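Local coordinates for protein GlcNAc-alpha-1,4-Gal-releasing endo-beta-galactosidase (Clostridium perfringens, PDB 1UPS) that probably hydrolyses internal beta-galactosidic linkages to release GlcNAc-alpha-1,4-Gal from glycans, as a calcium-binding glycoside hydrolase of family 16, at residues Glu132-Leu137 and Ile271-Val276. Sequence-based numbering, arbitrary orientation.
Sequences EIRAKL and IDYMRV. With CA (calcium ion), chain C.
R134, E132 and Y273 bury the most surface between these antiparallel strands. R134 CB lies over one face of the Y273 ring, 3.9 Å from its centroid, a CH-pi contact. R275 CZ lies over the centre of the opposite face, its NE in a salt bridge with E37, so the ring lies between an aliphatic carbon of R134 and the guanidinium of R275. At the ring's edge, Y273 OH donates to the anti lone pair of E132 OE1 at 2.7 Å; N23 ND2 also bonds that oxygen. With CG anti to the backbone N (chi1 178°) and the chain extended as far as NE, the R134 guanidinium comes beside D272, and NH1 meets OD1 from above the carboxylate plane in a 2.8 Å salt bridge. D272 binds calcium through OD2 and its own carbonyl O, each at 2.4 Å, so R134 is a second-shell partner of the metal site, which E37 and G72 help complete. D272 and Y273 form a beta bulge opposite R134: D272 N donates to R134 O, whereas R134 N reaches Y273 O at a long 3.3 Å. On the opposite face of the sheet, I133 CG2 packs on M274 CB at 3.9 Å. Within this GH16 beta-sandwich sheet, strand 215-221 flanks 129-136, while strands 30-36 and 73-78 pair with 267-279.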
ATOM      1  N   GLU A 132      -2.741   4.537  10.178  1.00  9.39           N
ATOM      2  CA  GLU A 132      -1.330   4.752  10.510  1.00  9.51           C
ATOM      3  C   GLU A 132      -0.906   3.936  11.714  1.00  9.81           C
ATOM      4  O   GLU A 132      -1.667   3.831  12.691  1.00 11.40           O
ATOM      5  CB  GLU A 132      -1.104   6.251  10.785  1.00  9.76           C
ATOM      6  CG  GLU A 132       0.325   6.651  11.162  1.00  9.44           C
ATOM      7  CD  GLU A 132       0.467   8.166  11.282  1.00 10.51           C
ATOM      8  OE1 GLU A 132       0.839   8.657  12.386  1.00  9.93           O
ATOM      9  OE2 GLU A 132       0.202   8.879  10.278  1.00 11.29           O
ATOM     10  N   ILE A 133       0.288   3.343  11.648  1.00  9.41           N
ATOM     11  CA  ILE A 133       0.925   2.814  12.851  1.00  9.30           C
ATOM     12  C   ILE A 133       2.324   3.400  12.986  1.00  9.91           C
ATOM     13  O   ILE A 133       2.917   3.885  12.001  1.00 10.64           O
ATOM     14  CB  ILE A 133       0.986   1.260  12.870  1.00  9.24           C
ATOM     15  CG1 ILE A 133       1.996   0.724  11.819  1.00 10.07           C
ATOM     16  CG2 ILE A 133      -0.455   0.667  12.749  1.00  9.95           C
ATOM     17  CD1 ILE A 133       2.264  -0.845  11.899  1.00 10.70           C
ATOM     18  N   ARG A 134       2.844   3.357  14.209  1.00 10.17           N
ATOM     19  CA  ARG A 134       4.235   3.678  14.441  1.00 10.10           C
ATOM     20  C   ARG A 134       4.809   2.426  15.079  1.00 10.73           C
ATOM     21  O   ARG A 134       4.272   1.936  16.068  1.00 11.15           O
ATOM     22  CB  ARG A 134       4.354   4.890  15.376  1.00 10.21           C
ATOM     23  CG  ARG A 134       5.784   5.275  15.719  1.00 10.84           C
ATOM     24  CD  ARG A 134       5.852   6.684  16.357  1.00  9.78           C
ATOM     25  NE  ARG A 134       7.213   7.129  16.651  1.00 12.60           N
ATOM     26  CZ  ARG A 134       7.839   6.941  17.815  1.00 15.32           C
ATOM     27  NH1 ARG A 134       7.240   6.284  18.797  1.00 14.39           N
ATOM     28  NH2 ARG A 134       9.078   7.416  18.007  1.00 13.22           N
ATOM     29  N   ALA A 135       5.857   1.865  14.479  1.00 10.45           N
ATOM     30  CA  ALA A 135       6.292   0.529  14.867  1.00 10.33           C
ATOM     31  C   ALA A 135       7.793   0.366  14.723  1.00 10.68           C
ATOM     32  O   ALA A 135       8.410   1.033  13.897  1.00 10.95           O
ATOM     33  CB  ALA A 135       5.547  -0.553  13.987  1.00 10.55           C
ATOM     34  N   LYS A 136       8.363  -0.538  15.526  1.00 10.82           N
ATOM     35  CA  LYS A 136       9.754  -0.957  15.434  1.00 10.52           C
ATOM     36  C   LYS A 136       9.724  -2.466  15.171  1.00 10.72           C
ATOM     37  O   LYS A 136       9.127  -3.230  15.950  1.00  9.79           O
ATOM     38  CB  LYS A 136      10.490  -0.646  16.737  1.00 11.29           C
ATOM     39  CG  LYS A 136      11.909  -1.216  16.792  1.00 12.34           C
ATOM     40  CD  LYS A 136      12.778  -0.549  17.841  1.00 16.87           C
ATOM     41  CE  LYS A 136      12.346  -0.788  19.268  1.00 22.89           C
ATOM     42  NZ  LYS A 136      13.172   0.133  20.167  1.00 26.63           N
ATOM     43  N   LEU A 137      10.354  -2.881  14.071  1.00  9.82           N
ATOM     44  CA  LEU A 137      10.216  -4.258  13.577  1.00 10.46           C
ATOM     45  C   LEU A 137      11.169  -5.222  14.283  1.00 11.04           C
ATOM     46  O   LEU A 137      12.107  -4.793  14.973  1.00 10.68           O
ATOM     47  CB  LEU A 137      10.455  -4.310  12.067  1.00 10.88           C
ATOM     48  CG  LEU A 137       9.631  -3.340  11.195  1.00 13.29           C
ATOM     49  CD1 LEU A 137       9.799  -3.684   9.727  1.00 14.16           C
ATOM     50  CD2 LEU A 137       8.172  -3.346  11.554  1.00 13.63           C
ATOM     51  N   ILE A 271       4.536  -2.136  18.582  1.00 10.24           N
ATOM     52  CA  ILE A 271       3.666  -1.142  17.946  1.00 10.94           C
ATOM     53  C   ILE A 271       3.283  -0.060  18.957  1.00 10.73           C
ATOM     54  O   ILE A 271       2.607  -0.343  19.941  1.00 10.43           O
ATOM     55  CB  ILE A 271       2.400  -1.807  17.369  1.00 11.67           C
ATOM     56  CG1 ILE A 271       2.778  -2.992  16.462  1.00 13.26           C
ATOM     57  CG2 ILE A 271       1.559  -0.792  16.574  1.00 10.84           C
ATOM     58  CD1 ILE A 271       1.871  -4.182  16.646  1.00 18.89           C
ATOM     59  N   ASP A 272       3.684   1.182  18.678  1.00 10.85           N
ATOM     60  CA  ASP A 272       3.457   2.306  19.594  1.00 11.01           C
ATOM     61  C   ASP A 272       1.991   2.737  19.602  1.00 11.20           C
ATOM     62  O   ASP A 272       1.411   3.009  20.668  1.00 10.18           O
ATOM     63  CB  ASP A 272       4.390   3.471  19.211  1.00 10.90           C
ATOM     64  CG  ASP A 272       4.212   4.697  20.094  1.00 13.48           C
ATOM     65  OD1 ASP A 272       4.564   5.798  19.605  1.00 10.81           O
ATOM     66  OD2 ASP A 272       3.752   4.648  21.260  1.00 13.35           O
ATOM     67  N   TYR A 273       1.383   2.801  18.419  1.00 10.82           N
ATOM     68  CA  TYR A 273      -0.013   3.194  18.291  1.00 10.92           C
ATOM     69  C   TYR A 273      -0.557   2.788  16.936  1.00 10.70           C
ATOM     70  O   TYR A 273       0.216   2.531  16.000  1.00 11.04           O
ATOM     71  CB  TYR A 273      -0.219   4.717  18.474  1.00 11.11           C
ATOM     72  CG  TYR A 273       0.444   5.631  17.433  1.00 11.34           C
ATOM     73  CD1 TYR A 273      -0.100   5.788  16.142  1.00 11.66           C
ATOM     74  CD2 TYR A 273       1.558   6.413  17.775  1.00 11.27           C
ATOM     75  CE1 TYR A 273       0.498   6.624  15.203  1.00 10.57           C
ATOM     76  CE2 TYR A 273       2.150   7.277  16.842  1.00  9.63           C
ATOM     77  CZ  TYR A 273       1.615   7.382  15.576  1.00 11.60           C
ATOM     78  OH  TYR A 273       2.207   8.230  14.675  1.00 10.96           O
ATOM     79  N   MET A 274      -1.885   2.729  16.854  1.00 11.16           N
ATOM     80  CA  MET A 274      -2.618   2.660  15.591  1.00 11.33           C
ATOM     81  C   MET A 274      -3.686   3.753  15.619  1.00 11.81           C
ATOM     82  O   MET A 274      -4.412   3.888  16.605  1.00 12.66           O
ATOM     83  CB  MET A 274      -3.295   1.293  15.409  1.00 11.36           C
ATOM     84  CG  MET A 274      -4.166   1.219  14.139  1.00 11.98           C
ATOM     85  SD  MET A 274      -5.027  -0.370  14.019  1.00 15.01           S
ATOM     86  CE  MET A 274      -6.370   0.056  12.909  1.00 13.57           C
ATOM     87  N   ARG A 275      -3.770   4.533  14.546  1.00 11.94           N
ATOM     88  CA  ARG A 275      -4.753   5.606  14.449  1.00 11.35           C
ATOM     89  C   ARG A 275      -5.391   5.566  13.073  1.00 11.48           C
ATOM     90  O   ARG A 275      -4.728   5.255  12.073  1.00 12.04           O
ATOM     91  CB  ARG A 275      -4.079   6.973  14.674  1.00 11.50           C
ATOM     92  CG  ARG A 275      -3.507   7.146  16.093  1.00 11.28           C
ATOM     93  CD  ARG A 275      -2.801   8.484  16.329  1.00 12.26           C
ATOM     94  NE  ARG A 275      -2.021   8.461  17.566  1.00 12.78           N
ATOM     95  CZ  ARG A 275      -0.937   9.204  17.787  1.00 13.42           C
ATOM     96  NH1 ARG A 275      -0.502  10.066  16.863  1.00 12.88           N
ATOM     97  NH2 ARG A 275      -0.291   9.104  18.950  1.00 10.59           N
ATOM     98  N   VAL A 276      -6.680   5.878  13.023  1.00 10.84           N
ATOM     99  CA  VAL A 276      -7.374   6.020  11.745  1.00 10.97           C
ATOM    100  C   VAL A 276      -8.146   7.331  11.733  1.00 11.78           C
ATOM    101  O   VAL A 276      -8.935   7.607  12.652  1.00 11.30           O
ATOM    102  CB  VAL A 276      -8.372   4.870  11.492  1.00 11.00           C
ATOM    103  CG1 VAL A 276      -8.943   4.972  10.084  1.00  9.83           C
ATOM    104  CG2 VAL A 276      -7.693   3.478  11.702  1.00 10.05           C
TER
HETATM  105 CA    CA C 501       1.919   4.144  22.691  1.00 18.81          CA
HETATM  106  O   HOH W   1       3.534   5.642  23.840  1.00 22.04           O
HETATM  107  O   HOH W   2       1.116   6.242  21.904  1.00 19.85           O